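Local coordinates for immunoreactive 84kD antigen PG93 (Porphyromonas gingivalis, PDB 5M11), which serves as an essential bacterial surface component of the type-IX secretion system and binds calcium and zinc ions, at residues Ala696-Lys701 with Val739-Pro744; Ala692-Gly697 with Thr718-Asn723. One frame throughout, in Å; residues are numbered along the deposited sequence.

Overall arrangement
Both contacts belong to the small C-terminal beta sandwich, in which a three-stranded and a four-stranded antiparallel sheet face each other. Interaction 1 pairs two strands within the four-stranded sheet; interaction 2 ties the loop linking the two sheets to the start of strand 720-722. They share A696 and G697, and their centres lie about 9 Å apart. L694 of interaction 2 joins them: its CD2 lies 3.7 Å from CG2 of V741 and 3.8 Å from CG2 of V700, both in interaction 1. The calcium ion bound by D743 and E670 sits at the end of interaction 1, about 10 Å from the nearest side-chain atom of L694.

Interaction 1: residues Ala696-Lys701 with Val739-Pro744; sequences AGCSVK and VAVYDP. With CA (calcium ion), chain K.
V700 lies side by side with both V739 and V741, all three pointing the same way, so that methyl meets methyl: V700 CG1 is 3.8 Å from V739 CG1, and V700 CG2 is 4.1 Å from V741 CG2. Each valine holds CG1 anti to its backbone N, and the branched side chains form a buried apolar face, on which L694 touches V700 and V741. The face bearing S699, K701, A740 and Y742 is partly exposed. There the aliphatic part of K701 lies against the small A740, CG to CB 3.7 Å, before bending at chi3 and chi4; NZ hydrogen-bonds to OE1 of Q712 and, weakly, to OG of S699. The two strands run antiparallel at 168° within the four-stranded sheet of the C-terminal beta sandwich. S699 with Y742 and K701 with A740 are hydrogen-bonded pairs, the straightest bond being A740 N to K701 O, 2.9 Å and 177°; V700 and V741 form the non-hydrogen-bonded pair between them. Next to the S699-Y742 pair, buried C698 packs SG against CB of D743 at 3.5 Å and CG1 of V741 at 3.8 Å. G697, at a positive phi that suits a residue without CB, has its O beside CD of P744. D743 OD2 binds calcium at 2.7 Å; the carboxylate, probably ionised beside the cation, shares the metal with E670. Its OD1 accepts a weak hydrogen bond from K748 N, and OD2 one from S746 N.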
loop_
_atom_site.group_PDB
_atom_site.type_symbol
_atom_site.label_atom_id
_atom_site.label_comp_id
_atom_site.label_asym_id
_atom_site.label_seq_id
_atom_site.Cartn_x
_atom_site.Cartn_y
_atom_site.Cartn_z
ATOM N N ALA A 696 -20.438 -16.981 -0.343
ATOM C CA ALA A 696 -20.971 -16.472 0.924
ATOM C C ALA A 696 -22.490 -16.406 0.879
ATOM O O ALA A 696 -23.050 -15.945 -0.114
ATOM C CB ALA A 696 -20.387 -15.107 1.226
ATOM N N GLY A 697 -23.129 -16.920 1.928
ATOM C CA GLY A 697 -24.584 -17.001 2.071
ATOM C C GLY A 697 -25.170 -18.380 1.802
ATOM O O GLY A 697 -26.386 -18.574 1.893
ATOM N N CYS A 698 -24.305 -19.356 1.480
ATOM C CA CYS A 698 -24.679 -20.720 1.142
ATOM C C CYS A 698 -24.965 -21.538 2.375
ATOM O O CYS A 698 -24.287 -21.393 3.391
ATOM C CB CYS A 698 -23.575 -21.379 0.318
ATOM S SG CYS A 698 -23.721 -21.132 -1.473
ATOM N N SER A 699 -25.922 -22.464 2.256
ATOM C CA SER A 699 -26.183 -23.433 3.295
ATOM C C SER A 699 -25.178 -24.564 3.089
ATOM O O SER A 699 -24.985 -25.001 1.952
ATOM C CB SER A 699 -27.618 -23.935 3.214
ATOM O OG SER A 699 -27.820 -25.004 4.127
ATOM N N VAL A 700 -24.481 -24.983 4.152
ATOM C CA VAL A 700 -23.484 -26.057 4.073
ATOM C C VAL A 700 -23.816 -27.041 5.180
ATOM O O VAL A 700 -23.800 -26.652 6.351
ATOM C CB VAL A 700 -22.002 -25.535 4.123
ATOM C CG1 VAL A 700 -20.994 -26.684 4.109
ATOM C CG2 VAL A 700 -21.712 -24.574 2.974
ATOM N N LYS A 701 -24.173 -28.292 4.808
ATOM C CA LYS A 701 -24.522 -29.343 5.784
ATOM C C LYS A 701 -23.769 -30.658 5.494
ATOM O O LYS A 701 -23.688 -31.098 4.341
ATOM C CB LYS A 701 -26.046 -29.576 5.896
ATOM C CG LYS A 701 -26.734 -30.185 4.671
ATOM C CD LYS A 701 -28.259 -30.125 4.756
ATOM C CE LYS A 701 -28.851 -29.000 3.944
ATOM N NZ LYS A 701 -28.567 -27.675 4.546
ATOM N N VAL A 739 -21.061 -33.291 1.843
ATOM C CA VAL A 739 -21.221 -31.854 1.992
ATOM C C VAL A 739 -22.274 -31.404 0.974
ATOM O O VAL A 739 -22.062 -31.500 -0.249
ATOM C CB VAL A 739 -19.850 -31.151 1.796
ATOM C CG1 VAL A 739 -19.955 -29.649 2.016
ATOM C CG2 VAL A 739 -18.794 -31.757 2.714
ATOM N N ALA A 740 -23.437 -30.979 1.494
ATOM C CA ALA A 740 -24.530 -30.472 0.678
ATOM C C ALA A 740 -24.524 -28.964 0.759
ATOM O O ALA A 740 -24.656 -28.395 1.849
ATOM C CB ALA A 740 -25.851 -31.042 1.142
ATOM N N VAL A 741 -24.282 -28.321 -0.393
ATOM C CA VAL A 741 -24.208 -26.867 -0.516
ATOM C C VAL A 741 -25.403 -26.366 -1.301
ATOM O O VAL A 741 -25.554 -26.699 -2.468
ATOM C CB VAL A 741 -22.876 -26.363 -1.147
ATOM C CG1 VAL A 741 -22.827 -24.841 -1.173
ATOM C CG2 VAL A 741 -21.662 -26.928 -0.414
ATOM N N TYR A 742 -26.227 -25.536 -0.670
ATOM C CA TYR A 742 -27.377 -24.941 -1.332
ATOM C C TYR A 742 -27.329 -23.416 -1.239
ATOM O O TYR A 742 -27.217 -22.866 -0.139
ATOM C CB TYR A 742 -28.694 -25.478 -0.745
ATOM C CG TYR A 742 -29.933 -24.827 -1.323
ATOM C CD1 TYR A 742 -30.403 -25.177 -2.589
ATOM C CD2 TYR A 742 -30.640 -23.866 -0.607
ATOM C CE1 TYR A 742 -31.546 -24.586 -3.125
ATOM C CE2 TYR A 742 -31.781 -23.265 -1.135
ATOM C CZ TYR A 742 -32.229 -23.627 -2.396
ATOM O OH TYR A 742 -33.360 -23.042 -2.916
ATOM N N ASP A 743 -27.438 -22.736 -2.390
ATOM C CA ASP A 743 -27.497 -21.283 -2.368
ATOM C C ASP A 743 -28.977 -20.883 -2.514
ATOM O O ASP A 743 -29.642 -21.313 -3.465
ATOM C CB ASP A 743 -26.549 -20.602 -3.390
ATOM C CG ASP A 743 -26.973 -20.505 -4.841
ATOM O OD1 ASP A 743 -27.427 -21.528 -5.398
ATOM O OD2 ASP A 743 -26.737 -19.448 -5.450
ATOM N N PRO A 744 -29.536 -20.154 -1.515
ATOM C CA PRO A 744 -30.976 -19.804 -1.581
ATOM C C PRO A 744 -31.340 -18.898 -2.763
ATOM O O PRO A 744 -32.458 -18.996 -3.280
ATOM C CB PRO A 744 -31.256 -19.107 -0.243
ATOM C CG PRO A 744 -29.926 -18.761 0.327
ATOM C CD PRO A 744 -28.888 -19.629 -0.292
HETATM CA CA CA K . -25.334 -17.324 -6.247
#

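Interaction 2: residues Ala692-Gly697 with Thr718-Asn723; sequences AGLQAG and TEVKWN
This is a buried contact in the C-terminal beta sandwich between the loop that leads from strand 689-692 toward strand 699-703 and the residues entering strand 720-722, with V720 of that strand joining in. One hydrogen bond joins the backbones: L694 N donates to T718 O at 3.0 Å, in the carbonyl plane and on a lone pair, though bent at the hydrogen (146°). G693 makes the turn just before it with a positive phi (71°), a conformation easy for a residue without CB. L694 and T718 carry most of the contact. With CG of L694 anti to the carbonyl carbon (chi1 -67°), the chain carries CD1 to V720, 3.6 Å from CG2. The two side chains cross at about a right angle, a methyl of the leucine fork meeting one branch of the valine, and both apolar groups suit the sandwich interior. T718 sets its methyl CG2 3.4 Å from L694 O, while its hydroxyl OG1 forms a weak hydrogen bond with Q660 O. E719 contributes its aliphatic part, CG resting 4.0 Å from CB of A692, whose small side chain also touches Y675 and Y677 of strand 675-677. Farther along, strand 720-722 pairs with strand 689-692 at the edge of the three-stranded sheet, and W722 packs across the sandwich on I702 of strand 699-703.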
loop_
_atom_site.group_PDB
_atom_site.type_symbol
_atom_site.label_atom_id
_atom_site.label_comp_id
_atom_site.label_asym_id
_atom_site.label_seq_id
_atom_site.Cartn_x
_atom_site.Cartn_y
_atom_site.Cartn_z
ATOM N N ALA A 692 -13.954 -25.524 0.686
ATOM C CA ALA A 692 -13.489 -24.344 -0.033
ATOM C C ALA A 692 -14.182 -24.221 -1.397
ATOM O O ALA A 692 -14.953 -25.112 -1.772
ATOM C CB ALA A 692 -11.979 -24.391 -0.185
ATOM N N GLY A 693 -13.952 -23.091 -2.081
ATOM C CA GLY A 693 -14.574 -22.761 -3.359
ATOM C C GLY A 693 -16.058 -22.435 -3.252
ATOM O O GLY A 693 -16.765 -22.443 -4.265
ATOM N N LEU A 694 -16.540 -22.123 -2.032
ATOM C CA LEU A 694 -17.930 -21.788 -1.756
ATOM C C LEU A 694 -18.283 -20.373 -2.177
ATOM O O LEU A 694 -17.441 -19.649 -2.716
ATOM C CB LEU A 694 -18.221 -21.925 -0.246
ATOM C CG LEU A 694 -18.190 -23.300 0.385
ATOM C CD1 LEU A 694 -18.192 -23.173 1.839
ATOM C CD2 LEU A 694 -19.381 -24.100 0.005
ATOM N N GLN A 695 -19.540 -19.976 -1.897
ATOM C CA GLN A 695 -20.106 -18.646 -2.138
ATOM C C GLN A 695 -20.725 -18.199 -0.824
ATOM O O GLN A 695 -21.398 -19.004 -0.204
ATOM C CB GLN A 695 -21.145 -18.704 -3.280
ATOM C CG GLN A 695 -21.359 -17.388 -4.022
ATOM C CD GLN A 695 -20.347 -17.165 -5.122
ATOM O OE1 GLN A 695 -20.531 -17.578 -6.270
ATOM N NE2 GLN A 695 -19.271 -16.470 -4.809
ATOM N N ALA A 696 -20.438 -16.981 -0.343
ATOM C CA ALA A 696 -20.971 -16.472 0.924
ATOM C C ALA A 696 -22.490 -16.406 0.879
ATOM O O ALA A 696 -23.050 -15.945 -0.114
ATOM C CB ALA A 696 -20.387 -15.107 1.226
ATOM N N GLY A 697 -23.129 -16.920 1.928
ATOM C CA GLY A 697 -24.584 -17.001 2.071
ATOM C C GLY A 697 -25.170 -18.380 1.802
ATOM O O GLY A 697 -26.386 -18.574 1.893
ATOM N N THR A 718 -15.455 -17.671 1.474
ATOM C CA THR A 718 -15.299 -18.655 0.401
ATOM C C THR A 718 -15.028 -20.014 1.034
ATOM O O THR A 718 -15.129 -21.045 0.367
ATOM C CB THR A 718 -14.165 -18.197 -0.570
ATOM O OG1 THR A 718 -13.432 -17.066 -0.033
ATOM C CG2 THR A 718 -14.708 -17.825 -1.940
ATOM N N GLU A 719 -14.720 -20.010 2.344
ATOM C CA GLU A 719 -14.406 -21.202 3.115
ATOM C C GLU A 719 -15.315 -21.386 4.335
ATOM O O GLU A 719 -15.835 -20.423 4.913
ATOM C CB GLU A 719 -12.940 -21.152 3.589
ATOM C CG GLU A 719 -11.910 -21.526 2.534
ATOM C CD GLU A 719 -10.458 -21.188 2.837
ATOM O OE1 GLU A 719 -10.128 -20.952 4.024
ATOM O OE2 GLU A 719 -9.641 -21.192 1.886
ATOM N N VAL A 720 -15.471 -22.656 4.721
ATOM C CA VAL A 720 -16.180 -23.187 5.896
ATOM C C VAL A 720 -15.251 -24.298 6.449
ATOM O O VAL A 720 -14.644 -25.027 5.663
ATOM C CB VAL A 720 -17.632 -23.671 5.553
ATOM C CG1 VAL A 720 -18.196 -24.626 6.608
ATOM C CG2 VAL A 720 -18.582 -22.493 5.357
ATOM N N LYS A 721 -15.077 -24.377 7.773
ATOM C CA LYS A 721 -14.213 -25.407 8.357
ATOM C C LYS A 721 -14.997 -26.316 9.314
ATOM O O LYS A 721 -15.960 -25.881 9.962
ATOM C CB LYS A 721 -12.988 -24.795 9.060
ATOM C CG LYS A 721 -11.972 -24.222 8.077
ATOM C CD LYS A 721 -10.675 -23.747 8.742
ATOM C CE LYS A 721 -9.817 -22.905 7.810
ATOM N NZ LYS A 721 -8.959 -23.725 6.905
ATOM N N TRP A 722 -14.588 -27.595 9.365
ATOM C CA TRP A 722 -15.169 -28.598 10.247
ATOM C C TRP A 722 -14.053 -29.293 11.027
ATOM O O TRP A 722 -13.075 -29.746 10.428
ATOM C CB TRP A 722 -16.021 -29.611 9.457
ATOM C CG TRP A 722 -16.756 -30.604 10.321
ATOM C CD1 TRP A 722 -17.473 -30.339 11.451
ATOM C CD2 TRP A 722 -16.897 -32.015 10.079
ATOM N NE1 TRP A 722 -18.023 -31.498 11.947
ATOM C CE2 TRP A 722 -17.684 -32.544 11.126
ATOM C CE3 TRP A 722 -16.436 -32.889 9.072
ATOM C CZ2 TRP A 722 -18.003 -33.904 11.210
ATOM C CZ3 TRP A 722 -16.777 -34.231 9.145
ATOM C CH2 TRP A 722 -17.544 -34.727 10.205
ATOM N N ASN A 723 -14.210 -29.366 12.367
ATOM C CA ASN A 723 -13.273 -30.000 13.314
ATOM C C ASN A 723 -13.190 -31.540 13.115
ATOM O O ASN A 723 -12.269 -32.167 13.648
ATOM C CB ASN A 723 -13.650 -29.666 14.778
ATOM C CG ASN A 723 -15.095 -29.954 15.152
ATOM O OD1 ASN A 723 -15.432 -31.017 15.695
ATOM N ND2 ASN A 723 -15.982 -29.002 14.904
#